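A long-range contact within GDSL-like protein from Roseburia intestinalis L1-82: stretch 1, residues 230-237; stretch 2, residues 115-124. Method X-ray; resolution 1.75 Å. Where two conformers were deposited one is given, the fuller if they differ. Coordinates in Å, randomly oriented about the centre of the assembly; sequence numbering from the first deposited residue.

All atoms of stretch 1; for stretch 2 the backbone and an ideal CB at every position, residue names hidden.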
# COMPACT_ATOMS: atom_id res chain seq x y z
N LEU A 230 -6.33 -16.75 -8.28
CA LEU A 230 -5.77 -16.76 -9.60
C LEU A 230 -4.26 -17.05 -9.56
O LEU A 230 -3.75 -17.80 -10.36
CB LEU A 230 -6.08 -15.38 -10.21
CG LEU A 230 -5.72 -15.22 -11.68
CD1 LEU A 230 -6.52 -16.23 -12.51
CD2 LEU A 230 -6.01 -13.80 -12.13
N THR A 231 -3.54 -16.47 -8.59
CA THR A 231 -2.12 -16.71 -8.38
C THR A 231 -1.92 -17.79 -7.32
O THR A 231 -2.88 -18.31 -6.76
CB THR A 231 -1.39 -15.40 -8.02
OG1 THR A 231 -1.67 -15.11 -6.65
CG2 THR A 231 -1.87 -14.25 -8.89
N LYS A 232 -0.64 -18.09 -7.01
CA LYS A 232 -0.27 -18.99 -5.88
C LYS A 232 -0.72 -18.42 -4.51
O LYS A 232 -0.84 -19.17 -3.54
CB LYS A 232 1.24 -19.21 -5.85
CG LYS A 232 1.80 -20.00 -7.01
CD LYS A 232 3.26 -20.35 -6.80
CE LYS A 232 3.92 -20.88 -8.06
NZ LYS A 232 3.42 -22.23 -8.42
N ASN A 233 -0.97 -17.12 -4.45
CA ASN A 233 -1.58 -16.45 -3.33
C ASN A 233 -0.81 -16.73 -2.03
O ASN A 233 -1.42 -16.93 -0.99
CB ASN A 233 -3.05 -16.82 -3.19
CG ASN A 233 -3.75 -16.03 -2.13
OD1 ASN A 233 -3.57 -14.80 -2.04
ND2 ASN A 233 -4.53 -16.72 -1.30
N THR A 234 0.52 -16.67 -2.07
CA THR A 234 1.33 -16.99 -0.90
C THR A 234 1.58 -15.78 0.02
O THR A 234 2.43 -15.87 0.91
CB THR A 234 2.63 -17.69 -1.33
OG1 THR A 234 3.50 -16.83 -2.04
CG2 THR A 234 2.37 -18.92 -2.18
N TYR A 235 0.89 -14.65 -0.20
CA TYR A 235 1.08 -13.44 0.65
C TYR A 235 -0.18 -13.12 1.46
O TYR A 235 -0.13 -12.22 2.30
CB TYR A 235 1.55 -12.22 -0.15
CG TYR A 235 2.97 -12.34 -0.64
CD1 TYR A 235 3.25 -12.91 -1.86
CD2 TYR A 235 4.06 -11.90 0.12
CE1 TYR A 235 4.55 -13.04 -2.32
CE2 TYR A 235 5.36 -11.99 -0.34
CZ TYR A 235 5.60 -12.56 -1.56
OH TYR A 235 6.87 -12.72 -2.03
N GLU A 236 -1.27 -13.88 1.30
CA GLU A 236 -2.50 -13.57 2.00
C GLU A 236 -2.31 -13.58 3.52
O GLU A 236 -2.90 -12.74 4.23
CB GLU A 236 -3.67 -14.47 1.60
CG GLU A 236 -5.02 -13.90 2.04
CD GLU A 236 -6.28 -14.72 1.69
OE1 GLU A 236 -7.35 -14.44 2.30
OE2 GLU A 236 -6.18 -15.61 0.83
N LYS A 237 -1.55 -14.54 4.04
CA LYS A 237 -1.10 -14.47 5.41
C LYS A 237 0.30 -13.85 5.39
O LYS A 237 1.23 -14.44 4.88
CB LYS A 237 -1.11 -15.87 6.05
CG LYS A 237 -0.67 -15.82 7.50
CD LYS A 237 -0.88 -17.08 8.34
CE LYS A 237 -0.47 -16.80 9.78
NZ LYS A 237 0.09 -18.01 10.43
N UNK A 115 4.36 -10.21 -11.98
CA UNK A 115 3.60 -11.31 -11.40
C UNK A 115 3.71 -11.33 -9.87
O UNK A 115 2.75 -11.70 -9.22
CB UNK A 115 4.08 -12.64 -11.98
N UNK A 116 4.86 -10.90 -9.35
CA UNK A 116 5.09 -10.76 -7.90
C UNK A 116 4.02 -9.85 -7.28
O UNK A 116 3.40 -10.24 -6.30
CB UNK A 116 6.49 -10.20 -7.63
N UNK A 117 3.84 -8.64 -7.83
CA UNK A 117 2.85 -7.70 -7.34
C UNK A 117 1.41 -8.13 -7.64
O UNK A 117 0.49 -7.81 -6.87
CB UNK A 117 3.11 -6.32 -7.95
N UNK A 118 1.18 -8.87 -8.73
CA UNK A 118 -0.13 -9.48 -8.93
C UNK A 118 -0.45 -10.37 -7.73
O UNK A 118 -1.58 -10.36 -7.22
CB UNK A 118 -0.17 -10.28 -10.23
N UNK A 119 0.55 -11.13 -7.27
CA UNK A 119 0.36 -12.06 -6.17
C UNK A 119 0.15 -11.33 -4.83
O UNK A 119 -0.77 -11.67 -4.08
CB UNK A 119 1.56 -13.00 -6.07
N UNK A 120 0.96 -10.30 -4.56
CA UNK A 120 0.78 -9.54 -3.32
C UNK A 120 -0.57 -8.81 -3.32
O UNK A 120 -1.27 -8.78 -2.30
CB UNK A 120 1.92 -8.54 -3.14
N UNK A 121 -0.93 -8.15 -4.43
CA UNK A 121 -2.24 -7.48 -4.53
C UNK A 121 -3.41 -8.46 -4.37
O UNK A 121 -4.41 -8.12 -3.73
CB UNK A 121 -2.36 -6.76 -5.88
N UNK A 122 -3.29 -9.68 -4.93
CA UNK A 122 -4.34 -10.68 -4.75
C UNK A 122 -4.50 -11.01 -3.25
O UNK A 122 -5.65 -11.06 -2.76
CB UNK A 122 -4.02 -11.94 -5.55
N UNK A 123 -3.39 -11.23 -2.53
CA UNK A 123 -3.43 -11.45 -1.09
C UNK A 123 -4.12 -10.32 -0.36
O UNK A 123 -4.94 -10.57 0.51
CB UNK A 123 -2.01 -11.63 -0.54
N UNK A 124 -3.79 -9.07 -0.73
CA UNK A 124 -4.41 -7.91 -0.09
C UNK A 124 -5.91 -7.88 -0.36
O UNK A 124 -6.76 -7.70 0.61
CB UNK A 124 -3.76 -6.62 -0.58

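Stretch 2 is helical throughout, and stretch 1 runs past it as an irregular segment. Positions 118, 119, 122 and 123 point toward stretch 1.

Position 115 has nothing of stretch 1 near its ideal CB. Many residues would suit it, polar ones included. It is Glu115, which makes no contact here.

Position 116 points sideways. A long or ring side chain could approach the hydroxyl end of Tyr235; a short one could not. It is His116. Its CE1 lies 3.3 Å from Tyr235 OH, which sits at the edge of the imidazole. The two ring planes are nearly perpendicular.

Position 117 is out of reach, and stretch 1 sets no preference. It is Phe117.

Position 118 points toward stretch 1, with its ideal CB 4.5 Å from Thr231 CG2. A methyl group invites an apolar partner. The residue is Met118, present as selenomethionine; its CG packs 4.0 Å from Thr231 CG2.

Position 119 faces Thr231, Asn233 and Tyr235. The backbone N and OG1 of Thr234 lie further out, within reach of a long side chain. An acceptor fits best: Glu, or perhaps Gln. It is Glu119, extended with chi1 and chi2 both t. OE2 accepts from Thr234 N (2.9 Å) and from Thr234 OG1 (2.6 Å). Its CG lies 4.0 Å from Tyr235 CD1, at the ring edge.

Position 120 points sideways, with its ideal CB 4.7 Å from Tyr235 CG. A small or branched residue with a methyl, such as Thr, Val or Ala, could meet the ring. It is Thr120. Its CG2 sits over one ring face, 3.8 Å from the centroid of Tyr235, in a CH-pi contact.

Position 121 points away, so stretch 1 does not restrict it. It is Tyr121.

Position 122 points toward Thr231 OG1. The amides of Leu230 and Thr231 add two more donors, which favours a carboxylate on a long arm. It is Glu122. OE1 accepts from Leu230 N (2.8 Å). OE2 accepts from Thr231 N (2.8 Å) and from Thr231 OG1 (2.7 Å). Both carboxylate oxygens are thus used on consecutive residues.

Position 123 is the tightest. An ideal CB would lie 3.0 Å from Glu236 N and 3.1 Å from Tyr235 C, too close for a side chain. Only glycine suits. Gly123 lets the backbones approach to 3.9 Å between its CA and Glu236 CA. Its CA also lies 3.5 Å from Asn233 OD1.

Position 124 points away, and stretch 1 leaves the choice open. It is Leu124.

Stretch 2 (115-124) EHFMETYEGL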
# COMPACT_ATOMS: atom_id res chain seq x y z
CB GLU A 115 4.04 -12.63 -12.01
CG GLU A 115 3.67 -12.70 -13.48
CD GLU A 115 2.54 -13.64 -13.82
OE1 GLU A 115 1.72 -13.99 -12.91
OE2 GLU A 115 2.50 -14.06 -15.01
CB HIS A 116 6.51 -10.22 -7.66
CG HIS A 116 6.75 -9.85 -6.24
ND1 HIS A 116 6.94 -10.80 -5.24
CD2 HIS A 116 6.78 -8.64 -5.63
CE1 HIS A 116 7.08 -10.17 -4.08
NE2 HIS A 116 6.99 -8.86 -4.30
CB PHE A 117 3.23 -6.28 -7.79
CG PHE A 117 4.40 -5.74 -7.01
CD1 PHE A 117 4.30 -5.46 -5.65
CD2 PHE A 117 5.63 -5.53 -7.63
CE1 PHE A 117 5.40 -5.03 -4.93
CE2 PHE A 117 6.72 -5.05 -6.92
CZ PHE A 117 6.61 -4.80 -5.57
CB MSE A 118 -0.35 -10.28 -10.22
CG MSE A 118 -1.83 -10.49 -10.38
SE MSE A 118 -2.25 -11.16 -12.19
CE MSE A 118 -0.64 -12.26 -12.44
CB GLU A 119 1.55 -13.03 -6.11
CG GLU A 119 1.31 -14.18 -5.15
CD GLU A 119 2.40 -15.25 -5.08
OE1 GLU A 119 3.41 -15.15 -5.82
OE2 GLU A 119 2.28 -16.15 -4.26
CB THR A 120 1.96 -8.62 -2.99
OG1 THR A 120 2.03 -7.60 -4.00
CG2 THR A 120 3.30 -9.34 -2.94
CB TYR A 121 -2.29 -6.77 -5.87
CG TYR A 121 -3.33 -5.73 -6.10
CD1 TYR A 121 -3.08 -4.42 -5.73
CD2 TYR A 121 -4.45 -6.01 -6.87
CE1 TYR A 121 -3.95 -3.41 -6.08
CE2 TYR A 121 -5.34 -5.01 -7.22
CZ TYR A 121 -5.08 -3.71 -6.82
OH TYR A 121 -5.89 -2.67 -7.21
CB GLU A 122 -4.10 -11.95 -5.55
CG GLU A 122 -5.22 -12.94 -5.32
CD GLU A 122 -5.32 -14.07 -6.32
OE1 GLU A 122 -6.48 -14.44 -6.69
OE2 GLU A 122 -4.29 -14.54 -6.76
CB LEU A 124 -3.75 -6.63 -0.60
CG LEU A 124 -4.45 -5.35 -0.14
CD1 LEU A 124 -4.41 -5.19 1.39
CD2 LEU A 124 -3.84 -4.12 -0.83
O HOH W 1 -1.05 -13.58 -1.97
O HOH W 2 1.78 -16.71 -8.47
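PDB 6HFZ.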